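Local coordinates for protein phytase (Debaryomyces castellii, PDB 2GFI) that probably releases phosphate from phytic acid (inositol hexakisphosphate) by ester hydrolysis, as a 3-phytase of the histidine acid phosphatase family, at residues 68-73 / 165-170; 119-124 / 169-174. All coordinates share one frame; numbering follows the deposited sequence.

Contact 1: 68-73 / 165-170; sequences SRHGER and SGRVYQ
The RHGxR signature of the histidine acid phosphatases meets the first turn of helix 166-180 here, with His70 and Arg73 lying against Arg167 and Val168. The backbones come close, His70 CA and Val168 CA being 4.4 Å apart. His70, the predicted nucleophile, has its imidazole between two aliphatic chains: the CD methylene of Arg167 lies over the centre of one face in a CH-pi contact modelled too tightly for its length to be trusted, while CG of Arg69 sits over the opposite face, 4.0 Å above the ring plane. At the ring edge, Val168 CG2 approaches His70 CD2 to 4.1 Å. Rotation of the ring is fixed from within its own loop, because His70 ND1 donates to Gly71 O over 2.7 Å in a nearly straight bond (178°) that lies in the ring plane. His70 NE2 then faces the edge of the Arg73 guanidinium, in the plane of that group. The Arg167 chain runs alongside the imidazole and bends at chi3 (93°), which swings its guanidinium off the ring and under Arg73. There Arg73 NE rests 3.5 Å above the guanidinium plane of Arg167, over its centre, and Arg73 CD comes within 3.3 Å of Arg167 NE. Arg167 NH2 pairs with Glu119 OE1 in a salt bridge modelled too short for its length to be trusted, and Arg69 NH2 with Asp333, the predicted proton donor. With an alanine in place of Arg167, one face of His70 would probably lose its cover and Glu119 its charged mate. Arginines gathered round a histidine anchored through ND1 are characteristic of the phosphate pocket of this family, in which Arg69, Arg73 and Arg167 probably hold the scissile phosphate for attack by His70.

Contact 2: 119-124 / 169-174; sequences EKETSP and YQTSQY
Water carries the polar link between Glu121 and Gln170. One molecule donates to Glu121 O and to Gln170 OE1, 2.7 Å from each; a second accepts from Glu121 N at 2.8 Å and donates to Gln170 OE1 at 2.6 Å. The amide oxygen is thus gripped by two waters that tie both backbone polar groups of Glu121 to the helix. Gln170 reaches them with an extended chain, CG opposite the backbone N (chi1 -172°), and its NE2 is hydrogen-bonded to Asp182 of the third subunit. Helix 166-180 is the connection of a beta-alpha-beta unit, joining parallel strands 158-163 and 189-194, and loop 119-124 lies against it. Direct van der Waals contact is made where Gln170 OE1 meets Glu121 CB at 3.3 Å, the two side chains sliding past each other in opposite directions. Glu121 bends at chi2 (-64°), and its side chain crosses that of Thr171 at about a right angle. Glu121 OE1 lies 3.3 Å from Thr171 OG1, a hydroxyl already hydrogen-bonded to Arg167 O. Farther along the helix, Tyr174 OH is hydrogen-bonded to Asp182 N of the third subunit.

Overall arrangement
Contacts 1 and 2 have centres about 5 Å apart and share helix 166-180, whose first turn meets the RHGxR loop and whose next turn meets loop 119-124. The polar links between them include the Arg167-Glu119 pair, modelled too short, and a probable hydrogen bond between Gly71 N and Thr171 OG1 at 2.9 Å. Thr171 therefore probably acts from the second shell, its side chain about 3 Å from that of His70 and its hydroxyl near the backbone N of Gly71. The His70 and Asp333 side chains are about 5 Å apart; the side chain of Glu121 touches His70 but is about 11 Å from that of Asp333, so contact 2 borders the predicted nucleophile rather than the proton donor.

Contact 1: 68-73 / 165-170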
loop_
_atom_site.group_PDB
_atom_site.type_symbol
_atom_site.label_atom_id
_atom_site.label_comp_id
_atom_site.label_asym_id
_atom_site.label_seq_id
_atom_site.Cartn_x
_atom_site.Cartn_y
_atom_site.Cartn_z
ATOM N N SER A 68 -11.437 24.809 9.752
ATOM C CA SER A 68 -10.547 24.393 8.706
ATOM C C SER A 68 -9.499 25.480 8.407
ATOM O O SER A 68 -9.814 26.683 8.412
ATOM C CB SER A 68 -11.359 24.078 7.473
ATOM O OG SER A 68 -10.502 23.793 6.406
ATOM N N ARG A 69 -8.257 25.053 8.208
ATOM C CA ARG A 69 -7.203 25.908 7.686
ATOM C C ARG A 69 -7.468 26.047 6.183
ATOM O O ARG A 69 -8.246 25.264 5.604
ATOM C CB ARG A 69 -5.857 25.232 7.911
ATOM C CG ARG A 69 -4.691 26.084 7.632
ATOM C CD ARG A 69 -3.390 25.348 7.681
ATOM N NE ARG A 69 -2.290 26.231 7.339
ATOM C CZ ARG A 69 -1.023 25.868 7.335
ATOM N NH1 ARG A 69 -0.681 24.631 7.649
ATOM N NH2 ARG A 69 -0.086 26.742 7.015
ATOM N N HIS A 70 -6.859 27.045 5.546
ATOM C CA HIS A 70 -6.836 27.073 4.086
ATOM C C HIS A 70 -6.124 25.796 3.622
ATOM O O HIS A 70 -5.373 25.180 4.418
ATOM C CB HIS A 70 -6.078 28.295 3.581
ATOM C CG HIS A 70 -4.692 28.425 4.149
ATOM N ND1 HIS A 70 -3.621 27.674 3.703
ATOM C CD2 HIS A 70 -4.212 29.223 5.131
ATOM C CE1 HIS A 70 -2.547 27.986 4.402
ATOM N NE2 HIS A 70 -2.870 28.951 5.257
ATOM N N GLY A 71 -6.323 25.392 2.361
ATOM C CA GLY A 71 -5.548 24.258 1.830
ATOM C C GLY A 71 -4.100 24.638 1.499
ATOM O O GLY A 71 -3.685 25.782 1.727
ATOM N N GLU A 72 -3.358 23.679 0.939
ATOM C CA GLU A 72 -2.011 23.889 0.465
ATOM C C GLU A 72 -1.926 25.169 -0.364
ATOM O O GLU A 72 -2.832 25.495 -1.120
ATOM C CB GLU A 72 -1.529 22.694 -0.362
ATOM C CG GLU A 72 -1.326 21.396 0.429
ATOM C CD GLU A 72 -2.589 20.536 0.600
ATOM O OE1 GLU A 72 -3.727 21.042 0.576
ATOM O OE2 GLU A 72 -2.451 19.314 0.775
ATOM N N ARG A 73 -0.822 25.873 -0.221
ATOM C CA ARG A 73 -0.633 27.136 -0.873
ATOM C C ARG A 73 0.786 27.273 -1.380
ATOM O O ARG A 73 1.683 26.465 -1.062
ATOM C CB ARG A 73 -0.981 28.277 0.093
ATOM C CG ARG A 73 -0.338 28.158 1.486
ATOM C CD ARG A 73 -0.177 29.508 2.080
ATOM N NE ARG A 73 0.384 29.556 3.412
ATOM C CZ ARG A 73 1.675 29.745 3.643
ATOM N NH1 ARG A 73 2.521 29.855 2.642
ATOM N NH2 ARG A 73 2.126 29.813 4.868
ATOM N N SER A 165 -8.833 36.495 4.397
ATOM C CA SER A 165 -7.628 36.050 3.710
ATOM C C SER A 165 -8.008 35.339 2.409
ATOM O O SER A 165 -8.908 34.521 2.404
ATOM C CB SER A 165 -6.870 35.105 4.595
ATOM O OG SER A 165 -5.987 34.343 3.806
ATOM N N GLY A 166 -7.348 35.675 1.303
ATOM C CA GLY A 166 -7.697 35.125 0.000
ATOM C C GLY A 166 -7.677 33.592 -0.030
ATOM O O GLY A 166 -8.651 32.949 -0.466
ATOM N N ARG A 167 -6.560 33.015 0.409
ATOM C CA ARG A 167 -6.376 31.568 0.426
ATOM C C ARG A 167 -7.443 30.901 1.323
ATOM O O ARG A 167 -7.948 29.859 0.976
ATOM C CB ARG A 167 -4.926 31.189 0.860
ATOM C CG ARG A 167 -4.557 31.664 2.235
ATOM C CD ARG A 167 -3.270 31.088 2.865
ATOM N NE ARG A 167 -2.251 32.012 2.515
ATOM C CZ ARG A 167 -1.450 32.682 3.313
ATOM N NH1 ARG A 167 -1.411 32.529 4.617
ATOM N NH2 ARG A 167 -0.614 33.495 2.737
ATOM N N VAL A 168 -7.771 31.515 2.468
ATOM C CA VAL A 168 -8.741 30.972 3.412
ATOM C C VAL A 168 -10.132 30.993 2.765
ATOM O O VAL A 168 -10.909 30.009 2.802
ATOM C CB VAL A 168 -8.780 31.801 4.702
ATOM C CG1 VAL A 168 -9.946 31.430 5.547
ATOM C CG2 VAL A 168 -7.494 31.630 5.529
ATOM N N TYR A 169 -10.430 32.132 2.162
ATOM C CA TYR A 169 -11.700 32.352 1.567
ATOM C C TYR A 169 -11.886 31.364 0.424
ATOM O O TYR A 169 -12.974 30.796 0.242
ATOM C CB TYR A 169 -11.820 33.790 1.043
ATOM C CG TYR A 169 -13.052 33.945 0.190
ATOM C CD1 TYR A 169 -14.317 34.147 0.766
ATOM C CD2 TYR A 169 -12.967 33.843 -1.184
ATOM C CE1 TYR A 169 -15.467 34.260 -0.027
ATOM C CE2 TYR A 169 -14.086 33.940 -1.962
ATOM C CZ TYR A 169 -15.319 34.163 -1.381
ATOM O OH TYR A 169 -16.391 34.270 -2.213
ATOM N N GLN A 170 -10.828 31.176 -0.351
ATOM C CA GLN A 170 -10.905 30.285 -1.498
ATOM C C GLN A 170 -11.099 28.844 -1.030
ATOM O O GLN A 170 -11.897 28.118 -1.571
ATOM C CB GLN A 170 -9.679 30.429 -2.407
ATOM C CG GLN A 170 -9.841 29.659 -3.680
ATOM C CD GLN A 170 -8.823 30.046 -4.708
ATOM O OE1 GLN A 170 -7.633 30.080 -4.406
ATOM N NE2 GLN A 170 -9.280 30.312 -5.947
#

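Contact 2: 119-124 / 169-174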
loop_
_atom_site.group_PDB
_atom_site.type_symbol
_atom_site.label_atom_id
_atom_site.label_comp_id
_atom_site.label_asym_id
_atom_site.label_seq_id
_atom_site.Cartn_x
_atom_site.Cartn_y
_atom_site.Cartn_z
ATOM N N GLU A 119 1.113 33.687 -1.697
ATOM C CA GLU A 119 -0.017 33.862 -0.794
ATOM C C GLU A 119 -1.261 33.064 -1.245
ATOM O O GLU A 119 -2.227 32.973 -0.508
ATOM C CB GLU A 119 -0.372 35.366 -0.543
ATOM C CG GLU A 119 0.764 36.285 -0.050
ATOM C CD GLU A 119 1.125 36.153 1.422
ATOM O OE1 GLU A 119 0.503 35.331 2.122
ATOM O OE2 GLU A 119 2.063 36.883 1.922
ATOM N N LYS A 120 -1.226 32.476 -2.431
ATOM C CA LYS A 120 -2.427 31.881 -3.031
ATOM C C LYS A 120 -2.483 30.390 -2.787
ATOM O O LYS A 120 -1.448 29.718 -2.686
ATOM C CB LYS A 120 -2.455 32.077 -4.553
ATOM C CG LYS A 120 -2.302 33.516 -5.066
ATOM C CD LYS A 120 -3.404 34.450 -4.630
ATOM C CE LYS A 120 -3.419 35.714 -5.515
ATOM N NZ LYS A 120 -2.299 36.601 -5.085
ATOM N N GLU A 121 -3.700 29.869 -2.764
ATOM C CA GLU A 121 -3.911 28.434 -2.808
ATOM C C GLU A 121 -3.289 27.914 -4.070
ATOM O O GLU A 121 -3.373 28.556 -5.119
ATOM C CB GLU A 121 -5.423 28.133 -2.840
ATOM C CG GLU A 121 -6.129 28.342 -1.509
ATOM C CD GLU A 121 -5.600 27.363 -0.489
ATOM O OE1 GLU A 121 -5.996 26.186 -0.563
ATOM O OE2 GLU A 121 -4.766 27.765 0.374
ATOM N N THR A 122 -2.660 26.752 -4.000
ATOM C CA THR A 122 -2.356 26.020 -5.240
ATOM C C THR A 122 -3.687 25.423 -5.709
ATOM O O THR A 122 -4.536 25.043 -4.890
ATOM C CB THR A 122 -1.360 24.921 -4.955
ATOM O OG1 THR A 122 -1.684 24.334 -3.673
ATOM C CG2 THR A 122 0.100 25.518 -4.783
ATOM N N SER A 123 -3.864 25.336 -7.012
ATOM C CA SER A 123 -5.106 24.864 -7.580
ATOM C C SER A 123 -4.741 24.260 -8.911
ATOM O O SER A 123 -3.637 24.466 -9.360
ATOM C CB SER A 123 -6.053 26.046 -7.829
ATOM O OG SER A 123 -5.527 26.822 -8.886
ATOM N N PRO A 124 -5.640 23.491 -9.530
ATOM C CA PRO A 124 -5.444 22.999 -10.879
ATOM C C PRO A 124 -5.101 24.106 -11.863
ATOM O O PRO A 124 -4.532 23.862 -12.909
ATOM C CB PRO A 124 -6.818 22.420 -11.211
ATOM C CG PRO A 124 -7.306 21.908 -9.948
ATOM C CD PRO A 124 -6.882 22.958 -8.939
ATOM N N TYR A 169 -10.430 32.132 2.162
ATOM C CA TYR A 169 -11.700 32.352 1.567
ATOM C C TYR A 169 -11.886 31.364 0.424
ATOM O O TYR A 169 -12.974 30.796 0.242
ATOM C CB TYR A 169 -11.820 33.790 1.043
ATOM C CG TYR A 169 -13.052 33.945 0.190
ATOM C CD1 TYR A 169 -14.317 34.147 0.766
ATOM C CD2 TYR A 169 -12.967 33.843 -1.184
ATOM C CE1 TYR A 169 -15.467 34.260 -0.027
ATOM C CE2 TYR A 169 -14.086 33.940 -1.962
ATOM C CZ TYR A 169 -15.319 34.163 -1.381
ATOM O OH TYR A 169 -16.391 34.270 -2.213
ATOM N N GLN A 170 -10.828 31.176 -0.351
ATOM C CA GLN A 170 -10.905 30.285 -1.498
ATOM C C GLN A 170 -11.099 28.844 -1.030
ATOM O O GLN A 170 -11.897 28.118 -1.571
ATOM C CB GLN A 170 -9.679 30.429 -2.407
ATOM C CG GLN A 170 -9.841 29.659 -3.680
ATOM C CD GLN A 170 -8.823 30.046 -4.708
ATOM O OE1 GLN A 170 -7.633 30.080 -4.406
ATOM N NE2 GLN A 170 -9.280 30.312 -5.947
ATOM N N THR A 171 -10.405 28.466 0.017
ATOM C CA THR A 171 -10.606 27.178 0.637
ATOM C C THR A 171 -12.085 26.968 0.939
ATOM O O THR A 171 -12.642 25.921 0.577
ATOM C CB THR A 171 -9.777 27.077 1.883
ATOM O OG1 THR A 171 -8.410 27.129 1.494
ATOM C CG2 THR A 171 -9.905 25.683 2.514
ATOM N N SER A 172 -12.722 27.994 1.529
ATOM C CA SER A 172 -14.073 27.836 2.041
ATOM C C SER A 172 -14.977 27.548 0.873
ATOM O O SER A 172 -15.898 26.764 0.992
ATOM C CB SER A 172 -14.535 29.078 2.841
ATOM O OG SER A 172 -14.834 30.166 1.988
ATOM N N GLN A 173 -14.668 28.167 -0.265
ATOM C CA GLN A 173 -15.481 28.061 -1.478
ATOM C C GLN A 173 -15.292 26.741 -2.163
ATOM O O GLN A 173 -16.243 26.187 -2.691
ATOM C CB GLN A 173 -15.138 29.187 -2.465
ATOM C CG GLN A 173 -15.487 30.557 -1.909
ATOM C CD GLN A 173 -16.925 30.610 -1.451
ATOM O OE1 GLN A 173 -17.206 30.545 -0.248
ATOM N NE2 GLN A 173 -17.832 30.654 -2.393
ATOM N N TYR A 174 -14.061 26.241 -2.188
ATOM C CA TYR A 174 -13.851 24.926 -2.757
ATOM C C TYR A 174 -14.496 23.860 -1.887
ATOM O O TYR A 174 -15.096 22.950 -2.403
ATOM C CB TYR A 174 -12.370 24.643 -2.977
ATOM C CG TYR A 174 -11.937 25.114 -4.328
ATOM C CD1 TYR A 174 -11.509 26.416 -4.519
ATOM C CD2 TYR A 174 -11.972 24.263 -5.422
ATOM C CE1 TYR A 174 -11.086 26.865 -5.781
ATOM C CE2 TYR A 174 -11.539 24.678 -6.672
ATOM C CZ TYR A 174 -11.110 25.998 -6.845
ATOM O OH TYR A 174 -10.715 26.440 -8.093
HETATM O O HOH W 1 -5.476 29.908 -6.025
HETATM O O HOH W 2 -5.991 31.485 -2.898
#